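Local coordinates for Mll7089 protein (Mesorhizobium loti, PDB 2OZ8) that is of unknown function but, as a probable relative of mandelate racemase, is likely to bind magnesium and may act as a hydro-lyase, at residues I81-R86 with V108-L113; R175-L180 with V211-A216; D219-E224 with V313-Y318; T277-I282 with V304-A309. All blocks are in the same frame, centred on the assembly; numbering follows the deposited sequence.

Contact 1: I81-R86 with V108-L113; sequences IALVHR and VALWDL
In the helical part of the N-terminal capping domain, V84 of the turn that follows helix 80-83 lies on the indole of W111 from helix 103-118. The isopropyl group is spread over one face of the ring. V84 CG1 stands 3.5 Å from the centroid of the W111 five-membered ring and 11° off its normal, a CH-pi contact. V84 CB comes within 3.5 Å of W111 CE2, where the two rings are fused, and V84 CG2 reaches W111 CZ2 at 3.7 Å on the benzene side. V84 CG1 also presses on L110 CB at 3.7 Å, because its chi1 of -63° turns it anti to the carbonyl carbon. Capping domains of enolase-superfamily enzymes set helices against an antiparallel sheet, and here L5 of strand 5-17 touches both L83 and L110. Those two leucines meet obliquely, L83 CD1 to L110 CD2 at 4.1 Å. The indole N-H of W111 is bound to T277 OG1 of helix 276-289, which helps fix the ring's rotation. With a leucine in place of W111, V84 would probably lose the flat surface beneath its methyls, and T277 its N-H partner. H85 ND1 gives a bent hydrogen bond to I81 O at 2.8 Å, while H85 NE2 bonds to H85 of the second subunit, whose ring also meets W111 edge-to-face.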
loop_
_atom_site.group_PDB
_atom_site.type_symbol
_atom_site.label_atom_id
_atom_site.label_comp_id
_atom_site.label_asym_id
_atom_site.label_seq_id
_atom_site.Cartn_x
_atom_site.Cartn_y
_atom_site.Cartn_z
ATOM N N ILE A 81 5.935 20.420 38.623
ATOM C CA ILE A 81 6.348 19.053 38.307
ATOM C C ILE A 81 5.162 18.121 38.026
ATOM O O ILE A 81 5.315 17.133 37.302
ATOM C CB ILE A 81 7.346 18.458 39.369
ATOM C CG1 ILE A 81 8.063 17.168 38.876
ATOM C CG2 ILE A 81 6.692 18.291 40.767
ATOM C CD1 ILE A 81 9.162 17.353 37.795
ATOM N N ALA A 82 3.974 18.439 38.546
ATOM C CA ALA A 82 2.798 17.653 38.184
ATOM C C ALA A 82 2.317 18.039 36.798
ATOM O O ALA A 82 1.980 17.196 36.000
ATOM C CB ALA A 82 1.652 17.820 39.227
ATOM N N LEU A 83 2.279 19.331 36.515
ATOM C CA LEU A 83 1.682 19.811 35.294
ATOM C C LEU A 83 2.436 19.354 34.065
ATOM O O LEU A 83 1.819 19.049 33.075
ATOM C CB LEU A 83 1.613 21.335 35.321
ATOM C CG LEU A 83 0.569 21.932 36.252
ATOM C CD1 LEU A 83 0.859 23.413 36.346
ATOM C CD2 LEU A 83 -0.811 21.734 35.735
ATOM N N VAL A 84 3.764 19.335 34.132
ATOM C CA VAL A 84 4.600 18.923 33.014
ATOM C C VAL A 84 4.434 17.431 32.676
ATOM O O VAL A 84 4.917 16.967 31.645
ATOM C CB VAL A 84 6.152 19.225 33.253
ATOM C CG1 VAL A 84 6.412 20.735 33.395
ATOM C CG2 VAL A 84 6.708 18.438 34.416
ATOM N N HIS A 85 3.762 16.673 33.541
ATOM C CA HIS A 85 3.559 15.244 33.225
ATOM C C HIS A 85 2.217 14.996 32.629
ATOM O O HIS A 85 1.998 13.943 32.060
ATOM C CB HIS A 85 3.794 14.319 34.421
ATOM C CG HIS A 85 5.230 14.208 34.789
ATOM N ND1 HIS A 85 5.738 14.742 35.943
ATOM C CD2 HIS A 85 6.280 13.667 34.132
ATOM C CE1 HIS A 85 7.042 14.518 35.995
ATOM N NE2 HIS A 85 7.398 13.872 34.904
ATOM N N ARG A 86 1.335 15.982 32.722
ATOM C CA ARG A 86 -0.015 15.783 32.259
ATOM C C ARG A 86 -0.029 15.342 30.809
ATOM O O ARG A 86 0.716 15.878 29.990
ATOM C CB ARG A 86 -0.833 17.057 32.404
ATOM C CG ARG A 86 -2.333 16.827 32.161
ATOM C CD ARG A 86 -3.047 17.934 32.909
ATOM N NE ARG A 86 -3.056 17.725 34.358
ATOM C CZ ARG A 86 -3.532 18.602 35.213
ATOM N NH1 ARG A 86 -3.990 19.764 34.757
ATOM N NH2 ARG A 86 -3.555 18.312 36.510
ATOM N N VAL A 108 8.656 25.930 28.990
ATOM C CA VAL A 108 9.957 26.356 29.461
ATOM C C VAL A 108 9.916 26.882 30.908
ATOM O O VAL A 108 10.730 26.481 31.730
ATOM C CB VAL A 108 10.573 27.426 28.506
ATOM C CG1 VAL A 108 11.931 27.890 29.008
ATOM C CG2 VAL A 108 10.678 26.861 27.134
ATOM N N ALA A 109 8.955 27.745 31.213
ATOM C CA ALA A 109 8.793 28.260 32.578
ATOM C C ALA A 109 8.400 27.167 33.578
ATOM O O ALA A 109 9.003 27.074 34.648
ATOM C CB ALA A 109 7.799 29.366 32.607
ATOM N N LEU A 110 7.434 26.320 33.223
ATOM C CA LEU A 110 7.063 25.158 34.083
ATOM C C LEU A 110 8.226 24.220 34.415
ATOM O O LEU A 110 8.430 23.895 35.593
ATOM C CB LEU A 110 5.895 24.354 33.494
ATOM C CG LEU A 110 4.524 25.006 33.519
ATOM C CD1 LEU A 110 3.517 24.083 32.908
ATOM C CD2 LEU A 110 4.163 25.415 35.004
ATOM N N TRP A 111 8.989 23.798 33.407
ATOM C CA TRP A 111 10.193 22.967 33.671
ATOM C C TRP A 111 11.356 23.653 34.403
ATOM O O TRP A 111 12.104 23.033 35.122
ATOM C CB TRP A 111 10.742 22.354 32.382
ATOM C CG TRP A 111 9.931 21.253 31.818
ATOM C CD1 TRP A 111 8.938 21.358 30.868
ATOM C CD2 TRP A 111 10.009 19.872 32.169
ATOM N NE1 TRP A 111 8.428 20.120 30.589
ATOM C CE2 TRP A 111 9.067 19.188 31.375
ATOM C CE3 TRP A 111 10.788 19.136 33.081
ATOM C CZ2 TRP A 111 8.897 17.790 31.453
ATOM C CZ3 TRP A 111 10.603 17.740 33.156
ATOM C CH2 TRP A 111 9.673 17.100 32.347
ATOM N N ASP A 112 11.537 24.927 34.167
ATOM C CA ASP A 112 12.512 25.707 34.912
ATOM C C ASP A 112 12.151 25.686 36.433
ATOM O O ASP A 112 12.968 25.373 37.304
ATOM C CB ASP A 112 12.468 27.140 34.374
ATOM C CG ASP A 112 13.517 28.025 34.999
ATOM O OD1 ASP A 112 14.606 27.498 35.286
ATOM O OD2 ASP A 112 13.243 29.228 35.200
ATOM N N LEU A 113 10.906 26.047 36.719
ATOM C CA LEU A 113 10.351 25.973 38.041
ATOM C C LEU A 113 10.428 24.575 38.662
ATOM O O LEU A 113 10.843 24.457 39.805
ATOM C CB LEU A 113 8.918 26.513 38.022
ATOM C CG LEU A 113 8.132 26.541 39.328
ATOM C CD1 LEU A 113 8.936 27.192 40.464
ATOM C CD2 LEU A 113 6.902 27.314 39.014
#

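Contact 2: R175-L180 with V211-A216; sequences RDLRRL and VAIREA
L177, L180 and I213 share one first torsion (chi1 -72°, -74° and -71°): CG of each leucine and CG1 of I213 run anti to the carbonyl carbon, and the side chains reach into the groove between the two helices. I213 CG1 is the meeting point. L180 CD1 touches it at 3.8 Å, the two side chains crossing at about a right angle, and L177 CD2 approaches the same I213 CG1 at 4.0 Å on a slanting course. L180 CD1 also brushes the other branch, I213 CG2, at 4.1 Å. Farther along, L177 CD2 comes to A216 CB at 4.4 Å, a looser touch at the more exposed border where helix 203-215 gives way to a loop. Wholly apolar, the contact is small, burying 156 Å² in all, and the backbones come as close as 7.2 Å between L177 CA and I213 CA. Several charged side chains of these helices pair beyond it: R178 and R179 form salt bridges with D146, and E215 and R214 pair with R214 and E215 of neighbouring subunits. The contact joins two successive outer helices of the C-terminal beta/alpha barrel, 173-184 and 203-215, between which strand 192-196 runs in the barrel wall. F173, within the first of them, extends the apolar seam onto A212 and I213, and I195 of strand 192-196 touches both L180 and I213 from the barrel side.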
loop_
_atom_site.group_PDB
_atom_site.type_symbol
_atom_site.label_atom_id
_atom_site.label_comp_id
_atom_site.label_asym_id
_atom_site.label_seq_id
_atom_site.Cartn_x
_atom_site.Cartn_y
_atom_site.Cartn_z
ATOM N N ARG A 175 23.102 33.244 -7.030
ATOM C CA ARG A 175 23.249 33.900 -5.718
ATOM C C ARG A 175 23.499 32.902 -4.542
ATOM O O ARG A 175 24.399 33.129 -3.705
ATOM C CB ARG A 175 22.075 34.855 -5.479
ATOM C CG ARG A 175 22.222 35.805 -4.258
ATOM C CD ARG A 175 21.525 37.226 -4.442
ATOM N NE ARG A 175 22.096 38.079 -5.500
ATOM C CZ ARG A 175 21.410 38.605 -6.529
ATOM N NH1 ARG A 175 20.096 38.397 -6.652
ATOM N NH2 ARG A 175 22.044 39.350 -7.441
ATOM N N ASP A 176 22.753 31.784 -4.509
ATOM C CA ASP A 176 23.039 30.648 -3.615
ATOM C C ASP A 176 24.420 30.064 -3.860
ATOM O O ASP A 176 25.151 29.739 -2.905
ATOM C CB ASP A 176 22.050 29.503 -3.808
ATOM C CG ASP A 176 20.616 29.895 -3.508
ATOM O OD1 ASP A 176 20.360 30.989 -2.998
ATOM O OD2 ASP A 176 19.723 29.079 -3.763
ATOM N N LEU A 177 24.802 29.888 -5.121
ATOM C CA LEU A 177 26.155 29.353 -5.320
ATOM C C LEU A 177 27.237 30.315 -4.882
ATOM O O LEU A 177 28.275 29.913 -4.346
ATOM C CB LEU A 177 26.386 28.878 -6.744
ATOM C CG LEU A 177 25.680 27.595 -7.151
ATOM C CD1 LEU A 177 25.777 27.448 -8.677
ATOM C CD2 LEU A 177 26.291 26.393 -6.417
ATOM N N ARG A 178 26.981 31.598 -5.079
ATOM C CA ARG A 178 27.908 32.600 -4.652
ATOM C C ARG A 178 28.056 32.648 -3.147
ATOM O O ARG A 178 29.188 32.753 -2.652
ATOM C CB ARG A 178 27.447 33.952 -5.148
ATOM C CG ARG A 178 28.572 34.908 -5.558
ATOM C CD ARG A 178 28.099 35.647 -6.850
ATOM N NE ARG A 178 26.878 36.423 -6.590
ATOM C CZ ARG A 178 26.757 37.314 -5.595
ATOM N NH1 ARG A 178 27.796 37.518 -4.740
ATOM N NH2 ARG A 178 25.597 37.993 -5.448
ATOM N N ARG A 179 26.933 32.597 -2.416
ATOM C CA ARG A 179 26.997 32.554 -0.940
ATOM C C ARG A 179 27.826 31.372 -0.413
ATOM O O ARG A 179 28.563 31.540 0.538
ATOM C CB ARG A 179 25.604 32.552 -0.283
ATOM C CG ARG A 179 24.832 33.843 -0.458
ATOM C CD ARG A 179 25.574 35.072 0.154
ATOM N NE ARG A 179 24.979 35.519 1.416
ATOM C CZ ARG A 179 24.728 36.780 1.760
ATOM N NH1 ARG A 179 25.042 37.791 0.965
ATOM N NH2 ARG A 179 24.182 37.016 2.947
ATOM N N LEU A 180 27.698 30.196 -1.031
ATOM C CA LEU A 180 28.484 29.011 -0.662
ATOM C C LEU A 180 29.985 29.206 -0.963
ATOM O O LEU A 180 30.855 28.832 -0.135
ATOM C CB LEU A 180 27.989 27.760 -1.399
ATOM C CG LEU A 180 26.684 27.082 -1.013
ATOM C CD1 LEU A 180 26.110 26.272 -2.174
ATOM C CD2 LEU A 180 26.886 26.224 0.228
ATOM N N VAL A 211 22.349 18.452 -6.514
ATOM C CA VAL A 211 23.353 17.838 -7.401
ATOM C C VAL A 211 24.384 18.894 -7.869
ATOM O O VAL A 211 25.601 18.657 -7.794
ATOM C CB VAL A 211 22.669 17.143 -8.624
ATOM C CG1 VAL A 211 23.706 16.813 -9.728
ATOM C CG2 VAL A 211 21.859 15.912 -8.174
ATOM N N ALA A 212 23.892 20.072 -8.278
ATOM C CA ALA A 212 24.739 21.118 -8.787
ATOM C C ALA A 212 25.710 21.575 -7.732
ATOM O O ALA A 212 26.915 21.715 -8.010
ATOM C CB ALA A 212 23.930 22.256 -9.282
ATOM N N ILE A 213 25.210 21.759 -6.516
ATOM C CA ILE A 213 26.034 22.108 -5.355
ATOM C C ILE A 213 27.101 21.077 -5.079
ATOM O O ILE A 213 28.220 21.415 -4.729
ATOM C CB ILE A 213 25.152 22.322 -4.085
ATOM C CG1 ILE A 213 24.334 23.621 -4.213
ATOM C CG2 ILE A 213 25.988 22.208 -2.800
ATOM C CD1 ILE A 213 23.061 23.604 -3.414
ATOM N N ARG A 214 26.769 19.803 -5.232
ATOM C CA ARG A 214 27.754 18.789 -4.963
ATOM C C ARG A 214 28.843 18.843 -6.051
ATOM O O ARG A 214 30.051 18.759 -5.760
ATOM C CB ARG A 214 27.071 17.414 -4.882
ATOM C CG ARG A 214 28.002 16.265 -4.990
ATOM C CD ARG A 214 27.373 14.997 -4.518
ATOM N NE ARG A 214 28.373 14.096 -3.890
ATOM C CZ ARG A 214 28.797 12.994 -4.476
ATOM N NH1 ARG A 214 28.289 12.722 -5.655
ATOM N NH2 ARG A 214 29.691 12.180 -3.918
ATOM N N GLU A 215 28.388 18.991 -7.302
ATOM C CA GLU A 215 29.249 19.042 -8.465
ATOM C C GLU A 215 30.174 20.239 -8.441
ATOM O O GLU A 215 31.261 20.181 -9.034
ATOM C CB GLU A 215 28.443 18.988 -9.770
ATOM C CG GLU A 215 28.068 17.537 -10.202
ATOM C CD GLU A 215 27.050 17.468 -11.343
ATOM O OE1 GLU A 215 26.483 18.534 -11.708
ATOM O OE2 GLU A 215 26.818 16.364 -11.901
ATOM N N ALA A 216 29.765 21.296 -7.740
ATOM C CA ALA A 216 30.571 22.522 -7.575
ATOM C C ALA A 216 31.590 22.389 -6.449
ATOM O O ALA A 216 32.336 23.331 -6.168
ATOM C CB ALA A 216 29.676 23.726 -7.315
#

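Contact 3: D219-E224 with V313-Y318; sequences DLLWVE and VEWLEY
W222 meets W315 within the beta/alpha barrel, each side chain setting out from its strand toward the other. From W222 CB, a chi1 of 76° places CG between the backbone N and the carbonyl carbon, and the indole extends toward strand 313-318. On its pyrrole side, W222 NE1 donates to E224 OE1 at 2.7 Å, on the anti side of the carboxylate, with an N-H...O angle of 154°. At the far edge, W222 CZ3 lies 3.7 Å from W315 CD1, and W222 CH2 lies 3.9 Å from W315 CB. The rings form an offset edge-to-face pair with planes at 79°: the six-membered ring of W222 turns its edge to the face of the W315 five-membered ring. L221 CD2 adds an oblique touch on W315 NE1 at 3.8 Å. An alanine in place of W222 would remove the indole and would probably leave a gap beside W315, with E224 OE1 missing one of its donors. K165 makes salt bridges to both E224 and E317. Strands 222-224 and 313-318 are not paired in the sheet: strand 222-224 runs between 192-196 and 246-249, while 313-318 lies between 293-295 and 132-138, whose K134 and Y136 touch W315.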
loop_
_atom_site.group_PDB
_atom_site.type_symbol
_atom_site.label_atom_id
_atom_site.label_comp_id
_atom_site.label_asym_id
_atom_site.label_seq_id
_atom_site.Cartn_x
_atom_site.Cartn_y
_atom_site.Cartn_z
ATOM N N ASP A 219 30.410 20.091 -0.066
ATOM C CA ASP A 219 29.929 18.952 0.667
ATOM C C ASP A 219 29.044 19.413 1.837
ATOM O O ASP A 219 29.495 20.149 2.691
ATOM C CB ASP A 219 31.111 18.112 1.160
ATOM C CG ASP A 219 31.694 17.194 0.056
ATOM O OD1 ASP A 219 31.585 17.497 -1.170
ATOM O OD2 ASP A 219 32.260 16.126 0.417
ATOM N N LEU A 220 27.786 18.960 1.865
ATOM C CA LEU A 220 26.830 19.379 2.859
ATOM C C LEU A 220 26.566 18.326 3.854
ATOM O O LEU A 220 26.314 17.185 3.489
ATOM C CB LEU A 220 25.495 19.740 2.225
ATOM C CG LEU A 220 25.500 20.809 1.137
ATOM C CD1 LEU A 220 24.121 20.904 0.534
ATOM C CD2 LEU A 220 25.933 22.173 1.662
ATOM N N LEU A 221 26.580 18.720 5.127
ATOM C CA LEU A 221 26.051 17.904 6.219
ATOM C C LEU A 221 24.536 17.683 6.137
ATOM O O LEU A 221 24.042 16.549 6.300
ATOM C CB LEU A 221 26.417 18.544 7.543
ATOM C CG LEU A 221 26.160 17.705 8.775
ATOM C CD1 LEU A 221 26.817 16.239 8.600
ATOM C CD2 LEU A 221 26.621 18.448 10.021
ATOM N N TRP A 222 23.777 18.739 5.882
ATOM C CA TRP A 222 22.322 18.581 5.678
ATOM C C TRP A 222 21.731 19.781 4.957
ATOM O O TRP A 222 22.314 20.859 4.921
ATOM C CB TRP A 222 21.533 18.247 6.971
ATOM C CG TRP A 222 21.270 19.364 7.993
ATOM C CD1 TRP A 222 20.583 20.520 7.786
ATOM C CD2 TRP A 222 21.637 19.376 9.381
ATOM N NE1 TRP A 222 20.512 21.269 8.940
ATOM C CE2 TRP A 222 21.157 20.593 9.936
ATOM C CE3 TRP A 222 22.312 18.481 10.211
ATOM C CZ2 TRP A 222 21.344 20.933 11.297
ATOM C CZ3 TRP A 222 22.491 18.808 11.517
ATOM C CH2 TRP A 222 22.023 20.027 12.058
ATOM N N VAL A 223 20.600 19.533 4.337
ATOM C CA VAL A 223 19.769 20.573 3.780
ATOM C C VAL A 223 18.490 20.580 4.625
ATOM O O VAL A 223 17.873 19.537 4.886
ATOM C CB VAL A 223 19.489 20.377 2.248
ATOM C CG1 VAL A 223 18.911 19.001 1.942
ATOM C CG2 VAL A 223 18.584 21.489 1.700
ATOM N N GLU A 224 18.098 21.772 5.069
ATOM C CA GLU A 224 17.008 21.904 5.996
ATOM C C GLU A 224 15.778 22.486 5.328
ATOM O O GLU A 224 15.894 23.450 4.617
ATOM C CB GLU A 224 17.489 22.844 7.070
ATOM C CG GLU A 224 16.815 22.663 8.406
ATOM C CD GLU A 224 17.586 23.343 9.537
ATOM O OE1 GLU A 224 18.847 23.229 9.621
ATOM O OE2 GLU A 224 16.902 23.989 10.341
ATOM N N VAL A 313 20.486 13.510 19.682
ATOM C CA VAL A 313 20.779 14.903 19.301
ATOM C C VAL A 313 22.267 15.121 19.357
ATOM O O VAL A 313 22.895 14.859 20.395
ATOM C CB VAL A 313 20.095 15.960 20.231
ATOM C CG1 VAL A 313 20.503 17.337 19.812
ATOM C CG2 VAL A 313 18.589 15.806 20.261
ATOM N N GLU A 314 22.828 15.602 18.243
ATOM C CA GLU A 314 24.240 15.994 18.231
ATOM C C GLU A 314 24.486 17.492 17.982
ATOM O O GLU A 314 25.571 17.991 18.263
ATOM C CB GLU A 314 25.068 15.022 17.328
ATOM C CG GLU A 314 25.527 15.499 15.968
ATOM C CD GLU A 314 26.592 14.575 15.290
ATOM O OE1 GLU A 314 27.824 14.785 15.496
ATOM O OE2 GLU A 314 26.195 13.664 14.521
ATOM N N TRP A 315 23.463 18.216 17.502
ATOM C CA TRP A 315 23.611 19.638 17.096
ATOM C C TRP A 315 22.557 20.596 17.638
ATOM O O TRP A 315 21.373 20.301 17.686
ATOM C CB TRP A 315 23.674 19.808 15.585
ATOM C CG TRP A 315 24.837 19.171 14.918
ATOM C CD1 TRP A 315 24.849 17.985 14.240
ATOM C CD2 TRP A 315 26.183 19.732 14.801
ATOM N NE1 TRP A 315 26.138 17.747 13.738
ATOM C CE2 TRP A 315 26.966 18.798 14.067
ATOM C CE3 TRP A 315 26.788 20.921 15.259
ATOM C CZ2 TRP A 315 28.343 19.032 13.752
ATOM C CZ3 TRP A 315 28.166 21.134 14.997
ATOM C CH2 TRP A 315 28.922 20.193 14.229
ATOM N N LEU A 316 23.012 21.762 18.033
ATOM C CA LEU A 316 22.148 22.840 18.498
ATOM C C LEU A 316 22.453 24.126 17.700
ATOM O O LEU A 316 23.612 24.472 17.499
ATOM C CB LEU A 316 22.352 23.078 20.022
ATOM C CG LEU A 316 21.705 24.360 20.556
ATOM C CD1 LEU A 316 21.361 24.230 21.986
ATOM C CD2 LEU A 316 22.706 25.563 20.325
ATOM N N GLU A 317 21.414 24.805 17.243
ATOM C CA GLU A 317 21.570 26.014 16.457
ATOM C C GLU A 317 21.880 27.246 17.311
ATOM O O GLU A 317 21.175 27.521 18.302
ATOM C CB GLU A 317 20.294 26.264 15.632
ATOM C CG GLU A 317 20.427 27.412 14.631
ATOM C CD GLU A 317 19.245 27.591 13.774
ATOM O OE1 GLU A 317 18.203 27.008 14.114
ATOM O OE2 GLU A 317 19.324 28.317 12.769
ATOM N N TYR A 318 22.888 28.018 16.906
ATOM C CA TYR A 318 23.137 29.341 17.529
ATOM C C TYR A 318 23.275 30.456 16.468
ATOM O O TYR A 318 24.021 30.300 15.510
ATOM C CB TYR A 318 24.353 29.321 18.479
ATOM C CG TYR A 318 24.542 30.666 19.139
ATOM C CD1 TYR A 318 23.678 31.101 20.151
ATOM C CD2 TYR A 318 25.528 31.544 18.683
ATOM C CE1 TYR A 318 23.797 32.376 20.698
ATOM C CE2 TYR A 318 25.666 32.836 19.219
ATOM C CZ TYR A 318 24.813 33.224 20.226
ATOM O OH TYR A 318 24.968 34.463 20.724
#

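Contact 4: T277-I282 with V304-A309; sequences TDVMRI and VHMAVA
M306 of the short helix 304-309 packs against V279 and M280 of helix 276-289, joining two successive helices of the beta/alpha barrel that flank strand 293-295 in the chain order. The contacts between the segments are apolar. M306 CB is touched from two neighbouring positions: V279 CG1 comes to 3.9 Å, the two side chains crossing at about a right angle, and the thioether M280 SD comes to 4.0 Å. The same sulfur lies 4.0 Å from M306 CG, so it rests against the first two carbons of the facing methionine. M280 folds to do this, its chain bent at chi2 (-61°) and again at chi3 (-61°). Beyond the pair, L126 packs on M306 and A309, V272 of strand 269-272 touches V279, and V87 of the second subunit touches M280. Hydrogen bonds tie the two helices to other parts of the chain. D278 accepts from the side chains of H103 and Q107, both on helix 103-118, whereas the H305 ring bonds to H346 O and H123 N. Within helix 276-289, a flat group is covered at close range: T277 CG2 sits over the centre of the R281 guanidinium, 3.6 Å above its plane.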
loop_
_atom_site.group_PDB
_atom_site.type_symbol
_atom_site.label_atom_id
_atom_site.label_comp_id
_atom_site.label_asym_id
_atom_site.label_seq_id
_atom_site.Cartn_x
_atom_site.Cartn_y
_atom_site.Cartn_z
ATOM N N THR A 277 8.287 19.944 26.872
ATOM C CA THR A 277 7.534 18.713 27.004
ATOM C C THR A 277 7.273 18.022 25.660
ATOM O O THR A 277 7.417 16.801 25.563
ATOM C CB THR A 277 6.148 18.943 27.700
ATOM O OG1 THR A 277 6.318 19.701 28.915
ATOM C CG2 THR A 277 5.449 17.579 28.001
ATOM N N ASP A 278 6.896 18.774 24.630
ATOM C CA ASP A 278 6.707 18.170 23.293
ATOM C C ASP A 278 8.002 17.530 22.778
ATOM O O ASP A 278 7.951 16.452 22.182
ATOM C CB ASP A 278 6.230 19.164 22.240
ATOM C CG ASP A 278 4.995 19.934 22.643
ATOM O OD1 ASP A 278 4.365 19.596 23.668
ATOM O OD2 ASP A 278 4.645 20.905 21.913
ATOM N N VAL A 279 9.143 18.216 23.006
ATOM C CA VAL A 279 10.472 17.767 22.549
ATOM C C VAL A 279 10.929 16.493 23.200
ATOM O O VAL A 279 11.472 15.603 22.515
ATOM C CB VAL A 279 11.543 18.863 22.726
ATOM C CG1 VAL A 279 12.933 18.328 22.460
ATOM C CG2 VAL A 279 11.248 20.026 21.775
ATOM N N MET A 280 10.728 16.370 24.507
ATOM C CA MET A 280 11.059 15.096 25.159
ATOM C C MET A 280 10.126 13.952 24.739
ATOM O O MET A 280 10.532 12.788 24.664
ATOM C CB MET A 280 11.149 15.233 26.673
ATOM C CG MET A 280 12.219 16.256 27.129
ATOM S SD MET A 280 13.961 15.941 26.684
ATOM C CE MET A 280 14.138 14.377 27.551
ATOM N N ARG A 281 8.889 14.270 24.411
ATOM C CA ARG A 281 7.999 13.232 23.927
ATOM C C ARG A 281 8.380 12.809 22.482
ATOM O O ARG A 281 8.459 11.596 22.189
ATOM C CB ARG A 281 6.536 13.697 24.002
ATOM C CG ARG A 281 6.013 13.649 25.382
ATOM C CD ARG A 281 4.657 14.313 25.551
ATOM N NE ARG A 281 4.273 14.177 26.951
ATOM C CZ ARG A 281 3.208 14.729 27.531
ATOM N NH1 ARG A 281 2.354 15.489 26.836
ATOM N NH2 ARG A 281 3.007 14.506 28.837
ATOM N N ILE A 282 8.591 13.789 21.591
ATOM C CA ILE A 282 8.977 13.464 20.223
ATOM C C ILE A 282 10.381 12.867 20.194
ATOM O O ILE A 282 10.689 12.029 19.342
ATOM C CB ILE A 282 8.835 14.659 19.209
ATOM C CG1 ILE A 282 8.690 14.090 17.801
ATOM C CG2 ILE A 282 10.040 15.568 19.211
ATOM C CD1 ILE A 282 7.389 13.346 17.559
ATOM N N VAL A 304 19.273 24.083 25.235
ATOM C CA VAL A 304 20.519 23.375 25.544
ATOM C C VAL A 304 20.294 22.097 26.404
ATOM O O VAL A 304 20.978 21.081 26.266
ATOM C CB VAL A 304 21.632 24.332 26.137
ATOM C CG1 VAL A 304 21.289 24.847 27.575
ATOM C CG2 VAL A 304 23.011 23.672 26.068
ATOM N N HIS A 305 19.272 22.148 27.244
ATOM C CA HIS A 305 19.020 21.103 28.202
ATOM C C HIS A 305 18.419 19.855 27.592
ATOM O O HIS A 305 18.791 18.753 27.992
ATOM C CB HIS A 305 18.160 21.651 29.312
ATOM C CG HIS A 305 18.854 22.709 30.105
ATOM N ND1 HIS A 305 19.682 22.415 31.164
ATOM C CD2 HIS A 305 18.857 24.060 29.979
ATOM C CE1 HIS A 305 20.173 23.539 31.650
ATOM N NE2 HIS A 305 19.680 24.549 30.956
ATOM N N MET A 306 17.498 20.019 26.649
ATOM C CA MET A 306 16.980 18.883 25.880
ATOM C C MET A 306 18.056 18.402 24.928
ATOM O O MET A 306 18.157 17.231 24.665
ATOM C CB MET A 306 15.677 19.242 25.125
ATOM C CG MET A 306 14.582 19.846 26.047
ATOM S SD MET A 306 14.590 21.650 26.374
ATOM C CE MET A 306 14.027 22.019 24.721
ATOM N N ALA A 307 18.884 19.306 24.411
ATOM C CA ALA A 307 19.896 18.873 23.436
ATOM C C ALA A 307 20.849 17.918 24.086
ATOM O O ALA A 307 21.154 16.888 23.506
ATOM C CB ALA A 307 20.654 20.061 22.795
ATOM N N VAL A 308 21.332 18.263 25.282
ATOM C CA VAL A 308 22.276 17.391 25.962
ATOM C C VAL A 308 21.542 16.205 26.548
ATOM O O VAL A 308 22.178 15.200 26.769
ATOM C CB VAL A 308 23.195 18.084 27.096
ATOM C CG1 VAL A 308 23.775 19.416 26.674
ATOM C CG2 VAL A 308 22.472 18.226 28.421
ATOM N N ALA A 309 20.228 16.287 26.818
ATOM C CA ALA A 309 19.583 15.146 27.474
ATOM C C ALA A 309 19.091 14.036 26.525
ATOM O O ALA A 309 19.007 12.870 26.912
ATOM C CB ALA A 309 18.482 15.592 28.448
#

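Along the chain contact 1 closes first, then contact 2; contact 4 falls wholly between the two segments of contact 3. Contacts 2, 3 and 4 belong to the beta/alpha barrel: contact 3 spans its interior, while contacts 2 and 4 join helices on its outside, each with its centre about 17 Å from that of contact 3. Helix 203-215 leads into strand 222-224, helix 304-309 into strand 313-318. Contact 1, in the capping domain, is about 45 Å from contact 2 between centres but only 13 Å from contact 4. There the domains are joined by the W111-T277 bond and, probably, a second one from R281 NH2 to R86 O, beside the second subunit.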